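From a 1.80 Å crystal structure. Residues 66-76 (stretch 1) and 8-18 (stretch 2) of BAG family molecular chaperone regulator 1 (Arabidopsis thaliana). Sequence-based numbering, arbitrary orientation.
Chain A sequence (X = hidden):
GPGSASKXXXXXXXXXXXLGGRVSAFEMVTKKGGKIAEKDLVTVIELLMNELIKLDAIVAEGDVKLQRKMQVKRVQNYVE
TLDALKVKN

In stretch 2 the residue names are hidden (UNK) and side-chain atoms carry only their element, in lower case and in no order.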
# COMPACT_ATOMS: atom_id res chain seq x y z
N LEU A 66 -2.38 -6.26 -16.52
CA LEU A 66 -3.02 -6.96 -15.41
C LEU A 66 -2.18 -6.82 -14.15
O LEU A 66 -2.71 -6.66 -13.05
CB LEU A 66 -3.20 -8.44 -15.76
CG LEU A 66 -3.89 -9.25 -14.66
CD1 LEU A 66 -5.29 -8.70 -14.43
CD2 LEU A 66 -3.95 -10.72 -15.07
N GLN A 67 -0.86 -6.88 -14.31
CA GLN A 67 0.05 -6.75 -13.17
C GLN A 67 -0.04 -5.37 -12.55
O GLN A 67 0.07 -5.22 -11.33
CB GLN A 67 1.49 -7.02 -13.60
CG GLN A 67 1.77 -8.48 -13.89
CD GLN A 67 1.41 -9.38 -12.72
OE1 GLN A 67 1.86 -9.16 -11.60
NE2 GLN A 67 0.60 -10.40 -12.98
N ARG A 68 -0.25 -4.36 -13.38
CA ARG A 68 -0.38 -2.99 -12.89
C ARG A 68 -1.66 -2.87 -12.07
O ARG A 68 -1.66 -2.28 -10.98
CB ARG A 68 -0.42 -2.00 -14.05
CG ARG A 68 -0.37 -0.53 -13.62
CD ARG A 68 -0.58 0.40 -14.80
NE ARG A 68 -1.97 0.41 -15.23
CZ ARG A 68 -2.92 1.12 -14.64
NH1 ARG A 68 -2.64 1.88 -13.59
NH2 ARG A 68 -4.17 1.04 -15.08
N LYS A 69 -2.75 -3.42 -12.59
CA LYS A 69 -4.03 -3.36 -11.89
C LYS A 69 -3.99 -4.14 -10.58
O LYS A 69 -4.67 -3.78 -9.62
CB LYS A 69 -5.17 -3.90 -12.77
CG LYS A 69 -5.55 -3.01 -13.94
CD LYS A 69 -6.61 -3.70 -14.79
CE LYS A 69 -6.92 -2.95 -16.07
NZ LYS A 69 -7.89 -3.71 -16.90
N MET A 70 -3.22 -5.21 -10.55
CA MET A 70 -3.13 -5.98 -9.31
C MET A 70 -2.42 -5.14 -8.25
O MET A 70 -2.82 -5.13 -7.09
CB MET A 70 -2.36 -7.29 -9.51
CG MET A 70 -2.15 -8.05 -8.19
SD MET A 70 -1.44 -9.71 -8.34
CE MET A 70 0.25 -9.34 -8.77
N GLN A 71 -1.37 -4.42 -8.64
CA GLN A 71 -0.65 -3.60 -7.67
C GLN A 71 -1.55 -2.47 -7.20
O GLN A 71 -1.50 -2.06 -6.03
CB GLN A 71 0.65 -3.04 -8.26
CG GLN A 71 1.67 -4.11 -8.57
CD GLN A 71 2.01 -4.99 -7.37
OE1 GLN A 71 2.18 -6.20 -7.51
NE2 GLN A 71 2.11 -4.38 -6.20
N VAL A 72 -2.37 -1.94 -8.10
CA VAL A 72 -3.28 -0.87 -7.72
C VAL A 72 -4.25 -1.41 -6.67
O VAL A 72 -4.55 -0.74 -5.68
CB VAL A 72 -4.08 -0.37 -8.93
CG1 VAL A 72 -5.21 0.53 -8.47
CG2 VAL A 72 -3.16 0.39 -9.90
N LYS A 73 -4.74 -2.62 -6.89
CA LYS A 73 -5.68 -3.25 -5.97
C LYS A 73 -5.04 -3.48 -4.61
O LYS A 73 -5.69 -3.32 -3.57
CB LYS A 73 -6.18 -4.58 -6.54
CG LYS A 73 -7.21 -5.29 -5.66
CD LYS A 73 -8.46 -4.45 -5.49
CE LYS A 73 -9.53 -5.21 -4.72
NZ LYS A 73 -10.77 -4.40 -4.58
N ARG A 74 -3.77 -3.88 -4.61
CA ARG A 74 -3.06 -4.12 -3.36
C ARG A 74 -3.03 -2.85 -2.52
O ARG A 74 -3.30 -2.89 -1.33
CB ARG A 74 -1.62 -4.56 -3.62
CG ARG A 74 -1.44 -6.03 -3.90
CD ARG A 74 -0.25 -6.56 -3.12
NE ARG A 74 1.01 -6.07 -3.64
CZ ARG A 74 2.18 -6.16 -3.00
NH1 ARG A 74 3.26 -5.67 -3.58
NH2 ARG A 74 2.26 -6.70 -1.80
N VAL A 75 -2.68 -1.73 -3.16
CA VAL A 75 -2.60 -0.45 -2.48
C VAL A 75 -3.96 0.01 -1.95
O VAL A 75 -4.07 0.49 -0.82
CB VAL A 75 -2.03 0.65 -3.41
CG1 VAL A 75 -2.10 2.01 -2.72
CG2 VAL A 75 -0.59 0.32 -3.76
N GLN A 76 -5.00 -0.14 -2.77
CA GLN A 76 -6.34 0.24 -2.36
C GLN A 76 -6.74 -0.56 -1.11
O GLN A 76 -7.33 -0.01 -0.18
CB GLN A 76 -7.34 -0.01 -3.50
CG GLN A 76 -7.20 0.98 -4.65
CD GLN A 76 -8.04 0.62 -5.87
OE1 GLN A 76 -8.22 1.43 -6.78
NE2 GLN A 76 -8.55 -0.60 -5.89
N UNK A 8 9.25 -1.91 -14.02
CA UNK A 8 8.92 -0.72 -13.25
C UNK A 8 7.78 -0.97 -12.26
O UNK A 8 7.64 -0.25 -11.26
c UNK A 8 8.55 0.41 -14.19
N UNK A 9 6.96 -1.97 -12.55
CA UNK A 9 5.84 -2.31 -11.68
C UNK A 9 6.32 -3.25 -10.58
O UNK A 9 5.94 -3.09 -9.42
c UNK A 9 3.17 -2.64 -14.49
c UNK A 9 3.60 -3.45 -11.55
c UNK A 9 4.15 -2.01 -13.51
c UNK A 9 4.71 -2.99 -12.49
N UNK A 10 7.16 -4.21 -10.94
CA UNK A 10 7.70 -5.15 -9.96
C UNK A 10 8.51 -4.37 -8.93
O UNK A 10 8.73 -4.83 -7.81
o UNK A 10 7.85 -7.10 -11.41
c UNK A 10 8.61 -6.19 -10.64
N UNK A 11 8.94 -3.17 -9.33
CA UNK A 11 9.70 -2.29 -8.46
C UNK A 11 8.79 -1.61 -7.44
O UNK A 11 9.10 -1.55 -6.25
o UNK A 11 12.15 -0.14 -8.08
c UNK A 11 10.96 -0.10 -8.46
o UNK A 11 10.18 0.84 -8.18
c UNK A 11 10.43 -1.24 -9.30
N UNK A 12 7.66 -1.09 -7.93
CA UNK A 12 6.68 -0.45 -7.06
C UNK A 12 6.17 -1.55 -6.15
O UNK A 12 5.85 -1.32 -4.98
c UNK A 12 5.50 0.12 -7.89
c UNK A 12 4.88 1.99 -9.52
c UNK A 12 4.31 0.42 -6.98
c UNK A 12 5.95 1.37 -8.65
N UNK A 13 6.10 -2.75 -6.70
CA UNK A 13 5.64 -3.92 -5.98
C UNK A 13 6.50 -4.19 -4.75
O UNK A 13 5.99 -4.59 -3.71
c UNK A 13 5.65 -5.14 -6.89
o UNK A 13 5.18 -6.28 -6.20
N UNK A 14 7.81 -3.98 -4.88
CA UNK A 14 8.73 -4.21 -3.77
C UNK A 14 8.46 -3.20 -2.65
O UNK A 14 8.53 -3.55 -1.48
c UNK A 14 10.63 -5.10 -5.31
c UNK A 14 10.53 -6.51 -4.74
c UNK A 14 12.05 -4.79 -5.74
c UNK A 14 10.17 -4.09 -4.25
N UNK A 15 8.16 -1.97 -3.03
CA UNK A 15 7.87 -0.93 -2.04
C UNK A 15 6.51 -1.20 -1.40
O UNK A 15 6.31 -0.94 -0.21
c UNK A 15 7.88 0.45 -2.70
o UNK A 15 8.03 2.10 0.56
o UNK A 15 9.52 0.85 -0.46
c UNK A 15 7.63 1.61 -1.74
c UNK A 15 8.45 1.51 -0.46
N UNK A 16 5.57 -1.71 -2.19
CA UNK A 16 4.26 -2.02 -1.65
C UNK A 16 4.42 -3.19 -0.67
O UNK A 16 3.71 -3.26 0.33
c UNK A 16 3.00 -1.16 -3.64
c UNK A 16 1.94 -2.88 -2.17
c UNK A 16 3.26 -2.39 -2.77
N UNK A 17 5.36 -4.10 -0.95
CA UNK A 17 5.59 -5.23 -0.04
C UNK A 17 6.02 -4.69 1.32
O UNK A 17 5.56 -5.15 2.37
c UNK A 17 6.36 -6.90 -1.80
o UNK A 17 7.29 -7.28 -2.55
c UNK A 17 6.72 -6.15 -0.54
o UNK A 17 5.16 -7.12 -2.04
N UNK A 18 6.93 -3.73 1.30
CA UNK A 18 7.45 -3.14 2.53
C UNK A 18 6.38 -2.35 3.25
O UNK A 18 6.28 -2.42 4.47
n UNK A 18 9.92 0.43 2.78
n UNK A 18 8.92 2.44 3.24
c UNK A 18 8.65 -2.24 2.23
n UNK A 18 9.56 1.06 4.96
c UNK A 18 9.47 1.31 3.66
c UNK A 18 10.53 -0.85 3.13
c UNK A 18 9.47 -1.88 3.47

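Position 8 has one side-chain carbon. It is out of reach of stretch 1. This is alanine, Ala8.

Position 9 has four carbons, forked at the first, with one arm two carbons long. One of its carbons lies 3.7 Å from CB of Arg68, and another lies 3.6 Å from CG of Gln71. A fork at CB with unequal arms is isoleucine. In Ile9 the atom near Arg68 is CD1, and the one near Gln71 is CG2.

Position 10 has one carbon and then one oxygen. It points away from stretch 1. This is serine, Ser10.

Position 11 has two carbons, the second carrying two oxygens. It is out of reach of the other helix. A carboxylate on a two-carbon chain is aspartate, Asp11.

Position 12 has four carbons forked at the first, one arm being two carbons long. It points sideways and makes no contact with stretch 1. This is Ile12.

Position 13 has one carbon, then one oxygen. That oxygen lies 3.3 Å from NH1 of Arg74. The residue is Ser13. Its backbone O also accepts a weak hydrogen bond from Arg74 NH1 at 2.9 Å.

Position 14 has four carbons, forked at the second. It points away and makes no contact. The fork at the second carbon gives leucine, Leu14.

Position 15 has three carbons, the third carrying two oxygens. Its end leads away from stretch 1. This is Glu15.

Position 16 has three carbons, the first carrying the other two. Its CB is 3.4 Å from Arg74 NH1, over one face of the guanidinium. The short symmetrical fork is valine. Val16 CG2 meets Val75 CG2 at 3.9 Å.

Position 17 has two carbons, the second carrying two oxygens. One oxygen is 2.8 Å from Arg74 NH1, near the guanidinium plane. This is Asp17, and that oxygen is OD1.

Position 18 has three carbons, a nitrogen, then a carbon carrying two more nitrogens. This guanidinium is arginine. Arg18 does not reach stretch 1; its NH2 forms a salt bridge with Glu15 OE2 at 2.8 Å.

The two helices run nearly parallel, at 17°, with axes 10.0 Å apart at closest. Ile9 packs against Arg68 and the aliphatic part of Gln71, and Val16 packs against Val75. Arg74 adds the polar link: NH1 and NH2 both donate to Asp17 OD1, at 2.8 and 2.9 Å, in a salt bridge. Positions 9, 13, 16 and 17 line one side of stretch 2.

Stretch 2 8-18: AISDISLEVDR
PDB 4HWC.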